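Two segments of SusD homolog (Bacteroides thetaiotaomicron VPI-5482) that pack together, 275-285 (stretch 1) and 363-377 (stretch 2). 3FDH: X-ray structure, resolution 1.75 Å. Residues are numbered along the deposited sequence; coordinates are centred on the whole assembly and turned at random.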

# COMPACT_ATOMS: atom_id res chain seq x y z
N ASN A 275 12.58 19.17 7.96
CA ASN A 275 11.75 19.86 8.91
C ASN A 275 10.30 19.65 8.48
O ASN A 275 9.49 20.54 8.49
CB ASN A 275 12.07 21.33 9.01
CG ASN A 275 11.39 21.99 10.19
OD1 ASN A 275 11.06 21.34 11.18
ND2 ASN A 275 11.18 23.30 10.09
N ASP A 276 10.03 18.45 8.04
CA ASP A 276 8.68 18.05 7.64
C ASP A 276 7.73 18.26 8.86
O ASP A 276 8.10 18.02 10.00
CB ASP A 276 8.73 16.60 7.11
CG ASP A 276 7.37 16.05 6.69
OD1 ASP A 276 6.47 15.92 7.55
OD2 ASP A 276 7.24 15.71 5.49
N PRO A 277 6.53 18.82 8.64
CA PRO A 277 5.61 19.02 9.76
C PRO A 277 5.39 17.80 10.67
O PRO A 277 5.12 17.93 11.85
CB PRO A 277 4.29 19.36 9.08
CG PRO A 277 4.66 19.78 7.68
CD PRO A 277 5.94 19.15 7.33
N ARG A 278 5.48 16.61 10.09
CA ARG A 278 5.22 15.37 10.83
C ARG A 278 6.36 15.02 11.79
O ARG A 278 6.21 14.21 12.70
CB ARG A 278 5.01 14.21 9.85
CG ARG A 278 3.72 14.35 9.03
CD ARG A 278 3.72 13.36 7.85
NE ARG A 278 4.53 13.89 6.74
CZ ARG A 278 4.15 14.01 5.47
NH1 ARG A 278 3.00 13.49 5.04
NH2 ARG A 278 4.97 14.59 4.61
N ALA A 279 7.51 15.65 11.58
CA ALA A 279 8.67 15.45 12.46
C ALA A 279 8.34 15.78 13.93
O ALA A 279 8.87 15.16 14.86
CB ALA A 279 9.89 16.30 12.00
N ASN A 280 7.50 16.78 14.12
CA ASN A 280 7.21 17.26 15.43
C ASN A 280 5.85 16.84 15.92
O ASN A 280 5.40 17.25 16.97
CB ASN A 280 7.20 18.77 15.40
CG ASN A 280 7.31 19.37 16.77
OD1 ASN A 280 8.02 18.82 17.63
ND2 ASN A 280 6.62 20.47 16.99
N ARG A 281 5.22 15.97 15.16
CA ARG A 281 3.84 15.68 15.45
C ARG A 281 3.37 14.24 15.39
O ARG A 281 2.40 13.89 16.06
CB ARG A 281 3.01 16.56 14.51
CG ARG A 281 1.59 16.50 14.74
CD ARG A 281 0.88 17.69 14.16
NE ARG A 281 -0.56 17.49 14.28
CZ ARG A 281 -1.26 17.65 15.40
NH1 ARG A 281 -0.65 18.01 16.51
NH2 ARG A 281 -2.55 17.41 15.42
N ALA A 282 4.12 13.39 14.67
CA ALA A 282 3.71 12.02 14.41
C ALA A 282 4.41 10.93 15.23
O ALA A 282 4.40 9.76 14.87
CB ALA A 282 3.88 11.71 12.92
N PHE A 283 5.01 11.33 16.32
CA PHE A 283 5.75 10.41 17.22
C PHE A 283 5.38 10.53 18.67
O PHE A 283 5.21 11.62 19.20
CB PHE A 283 7.27 10.60 17.06
CG PHE A 283 7.78 10.28 15.70
CD1 PHE A 283 7.89 8.97 15.29
CD2 PHE A 283 8.18 11.27 14.84
CE1 PHE A 283 8.34 8.66 14.02
CE2 PHE A 283 8.65 10.97 13.57
CZ PHE A 283 8.74 9.66 13.16
N PHE A 284 5.25 9.37 19.30
CA PHE A 284 4.96 9.22 20.70
C PHE A 284 6.03 8.38 21.40
O PHE A 284 6.57 7.41 20.88
CB PHE A 284 3.60 8.55 21.00
CG PHE A 284 2.41 9.17 20.32
CD1 PHE A 284 2.34 10.53 20.05
CD2 PHE A 284 1.29 8.37 20.03
CE1 PHE A 284 1.21 11.08 19.44
CE2 PHE A 284 0.16 8.91 19.44
CZ PHE A 284 0.12 10.27 19.14
N THR A 285 6.32 8.80 22.62
CA THR A 285 7.30 8.10 23.44
C THR A 285 6.74 6.77 23.93
O THR A 285 5.55 6.46 23.78
CB THR A 285 7.64 8.91 24.73
OG1 THR A 285 6.47 8.96 25.58
CG2 THR A 285 8.14 10.34 24.41
N ALA A 363 -2.03 16.91 0.01
CA ALA A 363 -2.98 15.83 0.29
C ALA A 363 -2.37 14.81 1.25
O ALA A 363 -3.03 14.29 2.13
CB ALA A 363 -3.43 15.10 -1.01
N GLY A 364 -1.10 14.49 1.05
CA GLY A 364 -0.45 13.48 1.91
C GLY A 364 -0.38 13.93 3.35
O GLY A 364 -0.54 13.15 4.28
N LEU A 365 -0.10 15.21 3.52
CA LEU A 365 -0.02 15.82 4.84
C LEU A 365 -1.39 15.84 5.51
O LEU A 365 -1.50 15.65 6.72
CB LEU A 365 0.57 17.24 4.79
CG LEU A 365 2.11 17.27 4.85
CD1 LEU A 365 2.73 18.59 4.32
CD2 LEU A 365 2.58 16.99 6.29
N LEU A 366 -2.43 16.09 4.73
CA LEU A 366 -3.79 16.22 5.31
C LEU A 366 -4.28 14.82 5.72
O LEU A 366 -4.97 14.66 6.73
CB LEU A 366 -4.77 16.94 4.35
CG LEU A 366 -4.49 18.41 4.11
CD1 LEU A 366 -5.60 19.06 3.25
CD2 LEU A 366 -4.40 19.11 5.44
N ASN A 367 -3.82 13.80 5.01
CA ASN A 367 -4.22 12.43 5.32
C ASN A 367 -3.50 12.00 6.59
O ASN A 367 -4.03 11.29 7.43
CB ASN A 367 -3.88 11.48 4.17
CG ASN A 367 -4.18 10.04 4.48
OD1 ASN A 367 -5.33 9.67 4.74
ND2 ASN A 367 -3.13 9.22 4.49
N ALA A 368 -2.25 12.45 6.70
CA ALA A 368 -1.42 12.17 7.87
C ALA A 368 -2.04 12.79 9.10
O ALA A 368 -2.14 12.17 10.16
CB ALA A 368 -0.01 12.74 7.65
N GLU A 369 -2.47 14.03 8.95
CA GLU A 369 -3.09 14.75 10.03
C GLU A 369 -4.40 14.07 10.42
O GLU A 369 -4.75 14.01 11.59
CB GLU A 369 -3.37 16.19 9.64
CG GLU A 369 -4.12 16.98 10.72
CD GLU A 369 -3.35 17.10 12.04
OE1 GLU A 369 -2.18 17.55 12.04
OE2 GLU A 369 -3.92 16.77 13.09
N ASN A 370 -5.12 13.56 9.44
CA ASN A 370 -6.37 12.86 9.73
C ASN A 370 -6.07 11.70 10.67
O ASN A 370 -6.72 11.53 11.70
CB ASN A 370 -7.04 12.34 8.46
CG ASN A 370 -8.46 11.83 8.70
OD1 ASN A 370 -9.32 12.56 9.20
ND2 ASN A 370 -8.69 10.57 8.35
N SER A 371 -5.08 10.89 10.32
CA SER A 371 -4.76 9.76 11.15
C SER A 371 -4.16 10.09 12.49
O SER A 371 -4.43 9.43 13.51
CB SER A 371 -3.80 8.83 10.41
OG SER A 371 -4.46 8.41 9.25
N ILE A 372 -3.33 11.12 12.49
CA ILE A 372 -2.67 11.56 13.72
C ILE A 372 -3.73 12.00 14.72
O ILE A 372 -3.68 11.60 15.86
CB ILE A 372 -1.64 12.66 13.45
CG1 ILE A 372 -0.48 12.03 12.67
CG2 ILE A 372 -1.20 13.33 14.82
CD1 ILE A 372 0.50 13.05 12.12
N SER A 373 -4.68 12.83 14.27
CA SER A 373 -5.79 13.30 15.12
C SER A 373 -6.66 12.17 15.67
O SER A 373 -7.10 12.19 16.81
CB SER A 373 -6.66 14.32 14.39
OG SER A 373 -5.90 15.50 14.21
N ILE A 374 -6.95 11.21 14.81
CA ILE A 374 -7.73 10.03 15.22
C ILE A 374 -6.99 9.36 16.38
O ILE A 374 -7.59 8.94 17.39
CB ILE A 374 -7.95 9.05 14.04
CG1 ILE A 374 -9.02 9.62 13.08
CG2 ILE A 374 -8.37 7.67 14.52
CD1 ILE A 374 -9.10 8.85 11.73
N ALA A 375 -5.68 9.27 16.22
CA ALA A 375 -4.80 8.57 17.19
C ALA A 375 -4.75 9.28 18.53
O ALA A 375 -4.80 8.63 19.57
CB ALA A 375 -3.41 8.34 16.63
N ILE A 376 -4.65 10.60 18.48
CA ILE A 376 -4.63 11.45 19.67
C ILE A 376 -5.96 11.30 20.40
O ILE A 376 -5.99 11.16 21.62
CB ILE A 376 -4.32 12.94 19.31
CG1 ILE A 376 -2.86 13.05 18.83
CG2 ILE A 376 -4.60 13.87 20.51
CD1 ILE A 376 -2.51 14.38 18.20
N LYS A 377 -7.05 11.29 19.65
CA LYS A 377 -8.35 11.19 20.27
C LYS A 377 -8.45 9.81 20.93
O LYS A 377 -8.81 9.68 22.07
CB LYS A 377 -9.49 11.41 19.25
CG LYS A 377 -10.90 11.50 19.86
CD LYS A 377 -11.97 11.25 18.79
CE LYS A 377 -13.41 11.48 19.27
NZ LYS A 377 -13.84 12.91 19.19

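Stretch 2 is helical throughout, and stretch 1 lies along one side of it as an irregular segment that includes a short strand at Phe283 and Phe284. The two run in the same general direction: Arg278 sits nearest Ala368, with 7.9 Å between their CA atoms, and Ala282 sits nearest Ile372, with 6.4 Å between theirs. The backbones are therefore closer at the second point than at the first. Together the stretches bury 532 Å².

The helix faces stretch 1 with Gly364, Leu365, Ala368, Glu369, Ile372, Ala375 and Ile376, on neighbouring turns. Small and large side chains are mixed along it, so the surface has low places and bumps.

Leu365 is the first bump. Its CA-to-CB bond points sideways, but the end of the side chain comes nearer to stretch 1. Its CD2 methyl fits between two neighbours. It lies 3.7 Å from CG of Pro277 and 3.5 Å from CZ of Arg278, over one face of the guanidinium. A guanidinium donates in its plane, so its face is open to an apolar methyl, while Arg278 NE and NH2 bond Asp276 in that plane.

The low ground beside Leu365 is made by Gly364 and Ala368. Arg278 fills it. Its CD is 3.8 Å from CB of Ala368, and its NH1 is 3.6 Å from the backbone O of Gly364. Both helix atoms lie at the edge of the guanidinium, near its plane. The glycine leaves this part of the helix bare: an ideal CB there would lie 4.2 Å from Arg278 NH1.

Asp276 holds Arg278 in this pose from within stretch 1. Arg278 NE donates to Asp276 OD1 at 2.9 Å, and Arg278 NH2 donates to Asp276 OD2 at 2.7 Å, forming a salt bridge. The backbone N of Arg278 also donates to Asp276 OD1, at 2.8 Å.

Further along, Ile372 is the second bump. Its CB points toward stretch 1. Its CD1 rests 3.7 Å from CB of Ala282, at the point where the backbones are closer than at Arg278. Its CG2 lies 3.8 Å from the backbone O of Arg281 and also sits over one face of the Arg281 guanidinium.

Arg281 reaches across the helix in an extended form, with chi1, chi2 and chi3 all t. It meets Glu369 in a two-pronged salt bridge. Arg281 NE donates to Glu369 OE1 at 2.8 Å, and Arg281 NH2 donates to Glu369 OE2 at 2.8 Å. The carboxylate meets the guanidinium at its edge, which leaves a face free for Ile372. CD1 of Ile376 approaches Arg281 NH2 obliquely, at 4.1 Å.

The last contact is between Phe284 and Ile376, whose CB atoms each point toward the other stretch. CZ of Phe284 lies 4.1 Å from CG1 of Ile376, which meets the edge of the ring. Nearby, Ala375 also points its CB toward stretch 1, but its side chain comes no closer than 4.6 Å.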